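Local coordinates for probable 2-phosphosulfolactate phosphatase (Clostridium acetobutylicum, PDB 1VR0) that hydrolyses (2R)-O-phospho-3-sulfolactate to (2R)-3-sulfolactate and phosphate with the help of magnesium, at the interface of chains A and B. Coordinates in Å, arbitrary orientation; residue numbers count along the deposited sequence, not the author numbering. Chains: chain A/B, Probable 2-phosphosulfolactate phosphatase.

The interface of chains A and B. Residues chain A 196, 200-201, 207; chain B 196, 200-201, 207.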
ATOM      1  N   TYR A 196      -3.283   2.218  12.835  1.00 38.01           N
ATOM      2  CA  TYR A 196      -4.603   1.720  13.194  1.00 38.17           C
ATOM      3  C   TYR A 196      -4.601   0.219  13.402  1.00 38.49           C
ATOM      4  O   TYR A 196      -5.173  -0.276  14.400  1.00 38.39           O
ATOM      5  CB  TYR A 196      -5.641   2.073  12.123  1.00 37.72           C
ATOM      6  CG  TYR A 196      -6.952   1.368  12.371  1.00 38.25           C
ATOM      7  CD1 TYR A 196      -7.786   1.762  13.407  1.00 37.50           C
ATOM      8  CD2 TYR A 196      -7.349   0.273  11.581  1.00 38.29           C
ATOM      9  CE1 TYR A 196      -8.987   1.096  13.657  1.00 37.15           C
ATOM     10  CE2 TYR A 196      -8.547  -0.389  11.820  1.00 38.08           C
ATOM     11  CZ  TYR A 196      -9.363   0.022  12.864  1.00 38.65           C
ATOM     12  OH  TYR A 196     -10.550  -0.649  13.117  1.00 38.00           O
ATOM     13  N   THR A 200      -5.056  -1.563  17.169  1.00 39.28           N
ATOM     14  CA  THR A 200      -6.125  -2.544  17.416  1.00 39.01           C
ATOM     15  C   THR A 200      -5.636  -3.989  17.586  1.00 39.44           C
ATOM     16  O   THR A 200      -6.430  -4.912  17.625  1.00 39.44           O
ATOM     17  CB  THR A 200      -7.201  -2.506  16.273  1.00 38.17           C
ATOM     18  OG1 THR A 200      -6.556  -2.540  14.999  1.00 37.40           O
ATOM     19  CG2 THR A 200      -8.019  -1.265  16.331  1.00 35.70           C
ATOM     20  N   ASN A 201      -4.329  -4.176  17.705  1.00 40.27           N
ATOM     21  CA  ASN A 201      -3.699  -5.486  17.762  1.00 40.29           C
ATOM     22  C   ASN A 201      -2.323  -5.304  18.396  1.00 40.95           C
ATOM     23  O   ASN A 201      -1.314  -5.704  17.832  1.00 41.36           O
ATOM     24  CB  ASN A 201      -3.533  -6.000  16.323  1.00 40.81           C
ATOM     25  CG  ASN A 201      -4.851  -6.402  15.666  1.00 39.83           C
ATOM     26  OD1 ASN A 201      -5.319  -7.482  15.903  1.00 40.53           O
ATOM     27  ND2 ASN A 201      -5.408  -5.555  14.805  1.00 38.33           N
ATOM     28  N   PHE A 207      -2.009 -10.849  14.914  1.00 40.06           N
ATOM     29  CA  PHE A 207      -2.429 -10.363  13.632  1.00 39.81           C
ATOM     30  C   PHE A 207      -1.456 -10.762  12.530  1.00 39.60           C
ATOM     31  O   PHE A 207      -1.826 -10.921  11.379  1.00 39.42           O
ATOM     32  CB  PHE A 207      -2.599  -8.845  13.724  1.00 39.82           C
ATOM     33  CG  PHE A 207      -3.287  -8.268  12.568  1.00 39.48           C
ATOM     34  CD1 PHE A 207      -4.659  -8.181  12.552  1.00 40.00           C
ATOM     35  CD2 PHE A 207      -2.566  -7.853  11.455  1.00 39.61           C
ATOM     36  CE1 PHE A 207      -5.311  -7.670  11.433  1.00 40.37           C
ATOM     37  CE2 PHE A 207      -3.218  -7.331  10.325  1.00 38.83           C
ATOM     38  CZ  PHE A 207      -4.571  -7.230  10.324  1.00 39.12           C
TER
ATOM     39  N   TYR B 196     -10.080  -6.065   6.485  1.00 38.01           N
ATOM     40  CA  TYR B 196     -10.010  -5.926   7.932  1.00 38.17           C
ATOM     41  C   TYR B 196     -10.473  -4.558   8.390  1.00 38.49           C
ATOM     42  O   TYR B 196     -11.259  -4.454   9.358  1.00 38.39           O
ATOM     43  CB  TYR B 196      -8.585  -6.168   8.445  1.00 37.72           C
ATOM     44  CG  TYR B 196      -8.455  -5.803   9.903  1.00 38.25           C
ATOM     45  CD1 TYR B 196      -9.020  -6.600  10.889  1.00 37.50           C
ATOM     46  CD2 TYR B 196      -7.787  -4.630  10.302  1.00 38.29           C
ATOM     47  CE1 TYR B 196      -8.924  -6.252  12.237  1.00 37.15           C
ATOM     48  CE2 TYR B 196      -7.682  -4.283  11.643  1.00 38.08           C
ATOM     49  CZ  TYR B 196      -8.257  -5.094  12.610  1.00 38.65           C
ATOM     50  OH  TYR B 196      -8.171  -4.740  13.948  1.00 38.00           O
ATOM     51  N   THR B 200     -14.060  -3.940  10.468  1.00 39.28           N
ATOM     52  CA  THR B 200     -14.068  -3.269  11.778  1.00 39.01           C
ATOM     53  C   THR B 200     -14.666  -1.855  11.765  1.00 39.44           C
ATOM     54  O   THR B 200     -14.575  -1.135  12.743  1.00 39.44           O
ATOM     55  CB  THR B 200     -12.621  -3.200  12.386  1.00 38.17           C
ATOM     56  OG1 THR B 200     -11.705  -2.717  11.403  1.00 37.40           O
ATOM     57  CG2 THR B 200     -12.147  -4.540  12.824  1.00 35.70           C
ATOM     58  N   ASN B 201     -15.291  -1.472  10.661  1.00 40.27           N
ATOM     59  CA  ASN B 201     -15.814  -0.131  10.448  1.00 40.29           C
ATOM     60  C   ASN B 201     -16.867  -0.221   9.348  1.00 40.95           C
ATOM     61  O   ASN B 201     -16.799   0.490   8.354  1.00 41.36           O
ATOM     62  CB  ASN B 201     -14.657   0.763   9.975  1.00 40.81           C
ATOM     63  CG  ASN B 201     -13.644   1.078  11.074  1.00 39.83           C
ATOM     64  OD1 ASN B 201     -13.883   1.955  11.858  1.00 40.53           O
ATOM     65  ND2 ASN B 201     -12.500   0.400  11.085  1.00 38.33           N
ATOM     66  N   PHE B 207     -14.817   6.006   9.412  1.00 40.06           N
ATOM     67  CA  PHE B 207     -13.404   5.805   9.259  1.00 39.81           C
ATOM     68  C   PHE B 207     -12.832   6.649   8.128  1.00 39.60           C
ATOM     69  O   PHE B 207     -11.676   7.035   8.142  1.00 39.42           O
ATOM     70  CB  PHE B 207     -13.150   4.312   9.046  1.00 39.82           C
ATOM     71  CG  PHE B 207     -11.737   3.943   9.154  1.00 39.48           C
ATOM     72  CD1 PHE B 207     -11.200   3.616  10.376  1.00 40.00           C
ATOM     73  CD2 PHE B 207     -10.915   3.972   8.035  1.00 39.61           C
ATOM     74  CE1 PHE B 207      -9.847   3.307  10.481  1.00 40.37           C
ATOM     75  CE2 PHE B 207      -9.549   3.656   8.133  1.00 38.83           C
ATOM     76  CZ  PHE B 207      -9.030   3.315   9.340  1.00 39.12           C
TER
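Two copies of this ComB-family phosphatase meet here around a two-fold axis, in one patch of a symmetric homodimer interface of the deposited assembly; the structure alone does not prove that the pair forms in solution. Each chain contributes the C-terminal end of helix 189-199, the loop just after it and the short helix 205-208. What is said of A:Tyr196 holds for B:Tyr196 with the chains exchanged. A:Tyr196 leaves its helix with CG anti to the backbone N (chi1 170°), which carries the phenol across the boundary, where the partner hides 66 Å² of the residue. The tight part is the ring and its hydroxyl. B:Phe207 points its CE1 corner at one face of the ring, 3.8 Å above the plane and over the centre; the two rings pack edge-to-face, their planes 67° apart. On the opposite face lies OG1 of the chain's own A:Thr200, so the ring is flanked by the partner's phenyl and its own threonine hydroxyl. At the tip, the phenol OH of A:Tyr196 meets the hydroxyl OG1 of B:Thr200 in a hydrogen bond of 2.9 Å, with OG1 in the plane of the tyrosine ring at its edge. That threonine is set in place from behind: its OG1, in the crowded position between backbone N and carbonyl carbon, donates a hydrogen bond to the carbonyl O of B:Tyr196 at 2.7 Å, on a lone pair. OG1 thus joins the carbonyl of its own chain to the phenol of the other. The looser grip comes from the B:Asn201 amide, which arrives tip to tip and hides little, 11 Å²: ND2 stands 3.0 Å from the A:Tyr196 OH, but the bond is bent (133° at H) and weak. Across the axis itself the two tyrosines cross obliquely and barely touch, CE2 of A:Tyr196 lying 4.0 Å from CE2 of B:Tyr196.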